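Local coordinates for staphylococcal enterotoxin-like toxin (Staphylococcus aureus, PDB 4DXF), which probably binds carbohydrate as part of the immune-evasion repertoire of this bacterium, pairing an OB-fold domain with a beta-grasp domain as in the superantigen toxins, at residues R20-Y23 against T24-S27; L141-K144 against L145-L149. All coordinates share one frame; numbering follows the deposited sequence.

Contact 1 of 2, residues R20-Y23 against T24-S27; sequences RAYY and TKPS
Thr24 and Lys25 fold back over the last carbonyl groups of helix 17-22, where the chain leaves the helix through a type I beta turn from Tyr22 to Lys25. This exit precedes the first strand, 28-31, of the superantigen OB fold. Thr24 ties its side chain to the helix it has just left: OG1 donates to Arg20 O over 2.7 Å, arriving only slightly tilted from the carbonyl plane. With chi1 at 52°, OG1 sits between the backbone N and the carbonyl carbon of its own residue, the orientation that swings the hydroxyl back over the final helical turn. The Thr24 backbone N adds a weak hydrogen bond to Ala21 O (3.3 Å). The turn itself is closed by Lys25 N, which donates to Tyr22 O at 3.1 Å from well above the carbonyl plane. Lys25 runs its aliphatic chain over the same carbonyl and then across Tyr22, its CD lying 3.7 Å from Tyr22 CD1. Bends at chi3 and chi4 carry NZ onward to Leu82 O. On another part of the Tyr22 ring, CD2 stands 3.6 Å above the plane of the Tyr23 ring, over its centre, and the two rings are nearly perpendicular, edge over face. Their hydroxyls part company: Tyr22 OH bonds to Glu83, and Tyr23 OH to Asp142 of helix 138-153 and to Leu182 N. One polar atom goes unanswered: Tyr23 O, buried by this chain reversal, has no hydrogen-bonding partner in the model.

Contact 2 of 2, residues L141-K144 against L145-L149; sequences LDFK and LRKQL
Asp142 and Arg146, one helical turn apart on helix 138-153, form a salt bridge in which the arginine comes side-on. NE and NH2 both reach the same oxygen, Asp142 OD1, each at 2.8 Å. OD1 lies in the guanidinium plane, whereas the carboxylate stands nearly perpendicular to it, at 87°. The carboxylate receives both nitrogens on its syn side, NE from somewhat out of its plane. Beneath this pair runs the i to i+4 ladder of the alpha helix, including Arg146 N to Asp142 O (3.0 Å). One step along, Lys147 brings NZ to the edge of the Phe143 ring, 3.9 Å from CE2 and near the ring plane; a bend at chi3 (-89°) turns the ammonium there. At the next step a water joins Gln148 OE1 to Lys144 O, the latter bond being weak. A second shell fixes the polar ends: Asp142 OD2 and Lys147 NZ are engaged by Tyr23 and Lys25, while Tyr156 OH and Lys180 O take Arg146 NH1. Lys144 NZ is paired with Glu29 and Glu140, and Gln148 NE2 with Ser127. Another flank of the helix is hydrophobic: Leu145 packs on strands 122-131, 162-168 and 196-203, Leu141 on the first and last of these, and Leu149 on the last two, which packs the helix against the beta-grasp sheet.

In the fold
Contact 1 comes first along the chain, at the end of helix 17-22, and contact 2 follows more than a hundred residues later within helix 138-153; their centres nonetheless lie only 9 Å apart. Contact 1 belongs to the OB-fold domain and contact 2 to the beta-grasp domain, so their meeting is a join between the two halves of the superantigen fold. Two hydrogen bonds contribute to it, with Tyr23 OH 2.5 Å from Asp142 OD2 and Lys25 O 2.7 Å from Lys147 NZ; Tyr23 also packs on Arg146, and Lys25 O on Phe143. The loop after the N-terminal helix is therefore part of the interface between the two domains.

Contact 1 of 2, residues R20-Y23 against T24-S27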
loop_
_atom_site.group_PDB
_atom_site.type_symbol
_atom_site.label_atom_id
_atom_site.label_comp_id
_atom_site.label_asym_id
_atom_site.label_seq_id
_atom_site.Cartn_x
_atom_site.Cartn_y
_atom_site.Cartn_z
ATOM N N ARG A 20 -3.417 7.723 -11.987
ATOM C CA ARG A 20 -2.630 6.798 -12.757
ATOM C C ARG A 20 -1.134 7.084 -12.512
ATOM O O ARG A 20 -0.319 6.151 -12.509
ATOM C CB ARG A 20 -2.915 6.936 -14.249
ATOM C CG ARG A 20 -2.423 5.794 -15.066
ATOM C CD ARG A 20 -2.770 5.978 -16.575
ATOM N NE ARG A 20 -2.499 4.700 -17.239
ATOM C CZ ARG A 20 -1.267 4.269 -17.505
ATOM N NH1 ARG A 20 -0.204 5.032 -17.251
ATOM N NH2 ARG A 20 -1.095 3.074 -18.042
ATOM N N ALA A 21 -0.775 8.355 -12.329
ATOM C CA ALA A 21 0.614 8.732 -12.111
ATOM C C ALA A 21 1.061 8.119 -10.786
ATOM O O ALA A 21 2.156 7.529 -10.702
ATOM C CB ALA A 21 0.794 10.307 -12.049
ATOM N N TYR A 22 0.239 8.272 -9.774
ATOM C CA TYR A 22 0.671 7.961 -8.394
ATOM C C TYR A 22 0.887 6.463 -8.346
ATOM O O TYR A 22 1.955 5.972 -7.877
ATOM C CB TYR A 22 -0.367 8.401 -7.370
ATOM C CG TYR A 22 0.086 8.060 -5.960
ATOM C CD1 TYR A 22 1.113 8.781 -5.365
ATOM C CD2 TYR A 22 -0.430 6.955 -5.304
ATOM C CE1 TYR A 22 1.566 8.429 -4.068
ATOM C CE2 TYR A 22 0.018 6.588 -4.017
ATOM C CZ TYR A 22 0.996 7.327 -3.408
ATOM O OH TYR A 22 1.444 6.940 -2.121
ATOM N N TYR A 23 -0.090 5.728 -8.868
ATOM C CA TYR A 23 -0.078 4.248 -8.747
ATOM C C TYR A 23 0.791 3.494 -9.770
ATOM O O TYR A 23 0.820 2.266 -9.788
ATOM C CB TYR A 23 -1.492 3.725 -8.627
ATOM C CG TYR A 23 -2.176 3.991 -7.270
ATOM C CD1 TYR A 23 -1.757 3.306 -6.125
ATOM C CD2 TYR A 23 -3.160 4.967 -7.124
ATOM C CE1 TYR A 23 -2.353 3.520 -4.888
ATOM C CE2 TYR A 23 -3.800 5.176 -5.921
ATOM C CZ TYR A 23 -3.337 4.467 -4.746
ATOM O OH TYR A 23 -3.919 4.648 -3.549
ATOM N N THR A 24 1.548 4.239 -10.571
ATOM C CA THR A 24 2.567 3.653 -11.426
ATOM C C THR A 24 3.986 4.028 -10.962
ATOM O O THR A 24 4.964 3.700 -11.620
ATOM C CB THR A 24 2.337 4.021 -12.953
ATOM O OG1 THR A 24 2.194 5.438 -13.088
ATOM C CG2 THR A 24 1.090 3.322 -13.411
ATOM N N LYS A 25 4.053 4.783 -9.867
ATOM C CA LYS A 25 5.320 5.107 -9.194
ATOM C C LYS A 25 6.059 3.830 -8.804
ATOM O O LYS A 25 5.440 2.775 -8.590
ATOM C CB LYS A 25 5.069 5.963 -7.956
ATOM C CG LYS A 25 4.924 7.409 -8.329
ATOM C CD LYS A 25 4.227 8.142 -7.250
ATOM C CE LYS A 25 5.124 8.803 -6.279
ATOM N NZ LYS A 25 6.255 9.736 -6.685
ATOM N N PRO A 26 7.399 3.888 -8.831
ATOM C CA PRO A 26 8.122 2.674 -8.392
ATOM C C PRO A 26 8.054 2.551 -6.853
ATOM O O PRO A 26 7.928 3.572 -6.135
ATOM C CB PRO A 26 9.576 2.907 -8.878
ATOM C CG PRO A 26 9.729 4.443 -8.951
ATOM C CD PRO A 26 8.287 5.015 -9.170
ATOM N N SER A 27 8.093 1.308 -6.353
ATOM C CA SER A 27 8.098 1.050 -4.872
ATOM C C SER A 27 9.424 0.375 -4.502
ATOM O O SER A 27 10.136 -0.159 -5.377
ATOM C CB SER A 27 6.983 0.139 -4.401
ATOM O OG SER A 27 6.982 -1.109 -5.150
#

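Contact 2 of 2, residues L141-K144 against L145-L149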
loop_
_atom_site.group_PDB
_atom_site.type_symbol
_atom_site.label_atom_id
_atom_site.label_comp_id
_atom_site.label_asym_id
_atom_site.label_seq_id
_atom_site.Cartn_x
_atom_site.Cartn_y
_atom_site.Cartn_z
ATOM N N LEU A 141 -0.850 -3.428 -0.022
ATOM C CA LEU A 141 -1.954 -4.112 -0.700
ATOM C C LEU A 141 -2.600 -3.109 -1.678
ATOM O O LEU A 141 -2.720 -3.399 -2.906
ATOM C CB LEU A 141 -2.972 -4.605 0.296
ATOM C CG LEU A 141 -2.467 -5.691 1.288
ATOM C CD1 LEU A 141 -3.420 -5.720 2.430
ATOM C CD2 LEU A 141 -2.441 -7.020 0.503
ATOM N N ASP A 142 -2.909 -1.934 -1.138
ATOM C CA ASP A 142 -3.563 -0.920 -1.988
ATOM C C ASP A 142 -2.655 -0.555 -3.209
ATOM O O ASP A 142 -3.115 -0.586 -4.365
ATOM C CB ASP A 142 -3.822 0.320 -1.153
ATOM C CG ASP A 142 -4.282 1.539 -2.035
ATOM O OD1 ASP A 142 -5.475 1.422 -2.493
ATOM O OD2 ASP A 142 -3.529 2.544 -2.194
ATOM N N PHE A 143 -1.351 -0.324 -3.024
ATOM C CA PHE A 143 -0.492 0.120 -4.066
ATOM C C PHE A 143 -0.243 -0.982 -5.115
ATOM O O PHE A 143 -0.368 -0.766 -6.323
ATOM C CB PHE A 143 0.793 0.613 -3.495
ATOM C CG PHE A 143 1.615 1.374 -4.445
ATOM C CD1 PHE A 143 1.366 2.763 -4.593
ATOM C CD2 PHE A 143 2.656 0.765 -5.240
ATOM C CE1 PHE A 143 2.072 3.501 -5.484
ATOM C CE2 PHE A 143 3.411 1.582 -6.145
ATOM C CZ PHE A 143 3.109 2.954 -6.223
ATOM N N LYS A 144 0.159 -2.177 -4.658
ATOM C CA LYS A 144 0.411 -3.233 -5.597
ATOM C C LYS A 144 -0.809 -3.647 -6.397
ATOM O O LYS A 144 -0.679 -3.971 -7.598
ATOM C CB LYS A 144 0.926 -4.428 -4.838
ATOM C CG LYS A 144 2.354 -4.138 -4.404
ATOM C CD LYS A 144 3.006 -5.380 -3.643
ATOM C CE LYS A 144 4.553 -5.153 -3.604
ATOM N NZ LYS A 144 5.166 -6.335 -2.877
ATOM N N LEU A 145 -1.985 -3.696 -5.746
ATOM C CA LEU A 145 -3.207 -4.127 -6.422
ATOM C C LEU A 145 -3.570 -3.047 -7.467
ATOM O O LEU A 145 -3.823 -3.408 -8.627
ATOM C CB LEU A 145 -4.300 -4.388 -5.405
ATOM C CG LEU A 145 -4.227 -5.767 -4.641
ATOM C CD1 LEU A 145 -5.148 -5.775 -3.497
ATOM C CD2 LEU A 145 -4.603 -6.889 -5.646
ATOM N N ARG A 146 -3.498 -1.745 -7.107
ATOM C CA ARG A 146 -3.861 -0.731 -8.172
ATOM C C ARG A 146 -2.891 -0.761 -9.344
ATOM O O ARG A 146 -3.311 -0.708 -10.499
ATOM C CB ARG A 146 -3.955 0.672 -7.577
ATOM C CG ARG A 146 -5.082 0.736 -6.593
ATOM C CD ARG A 146 -5.522 2.232 -6.390
ATOM N NE ARG A 146 -6.028 2.430 -5.045
ATOM C CZ ARG A 146 -6.780 3.443 -4.635
ATOM N NH1 ARG A 146 -7.236 4.364 -5.525
ATOM N NH2 ARG A 146 -7.047 3.512 -3.348
ATOM N N LYS A 147 -1.566 -0.853 -9.085
ATOM C CA LYS A 147 -0.612 -0.949 -10.119
ATOM C C LYS A 147 -0.940 -2.087 -11.042
ATOM O O LYS A 147 -0.916 -1.877 -12.274
ATOM C CB LYS A 147 0.823 -1.132 -9.560
ATOM C CG LYS A 147 1.860 -1.172 -10.653
ATOM C CD LYS A 147 3.307 -1.251 -10.097
ATOM C CE LYS A 147 3.854 0.163 -9.863
ATOM N NZ LYS A 147 5.242 0.133 -9.324
ATOM N N GLN A 148 -1.177 -3.272 -10.501
ATOM C CA GLN A 148 -1.566 -4.429 -11.309
ATOM C C GLN A 148 -2.813 -4.140 -12.168
ATOM O O GLN A 148 -2.893 -4.546 -13.364
ATOM C CB GLN A 148 -1.841 -5.608 -10.424
ATOM C CG GLN A 148 -2.247 -6.865 -11.236
ATOM C CD GLN A 148 -2.824 -7.954 -10.339
ATOM O OE1 GLN A 148 -2.359 -8.152 -9.216
ATOM N NE2 GLN A 148 -3.843 -8.676 -10.833
ATOM N N LEU A 149 -3.760 -3.428 -11.593
ATOM C CA LEU A 149 -5.036 -3.191 -12.317
ATOM C C LEU A 149 -4.856 -2.203 -13.418
ATOM O O LEU A 149 -5.570 -2.305 -14.475
ATOM C CB LEU A 149 -6.131 -2.705 -11.324
ATOM C CG LEU A 149 -6.662 -3.728 -10.304
ATOM C CD1 LEU A 149 -7.505 -3.027 -9.286
ATOM C CD2 LEU A 149 -7.424 -4.922 -10.928
HETATM O O HOH W 1 -0.834 -7.052 -7.563
#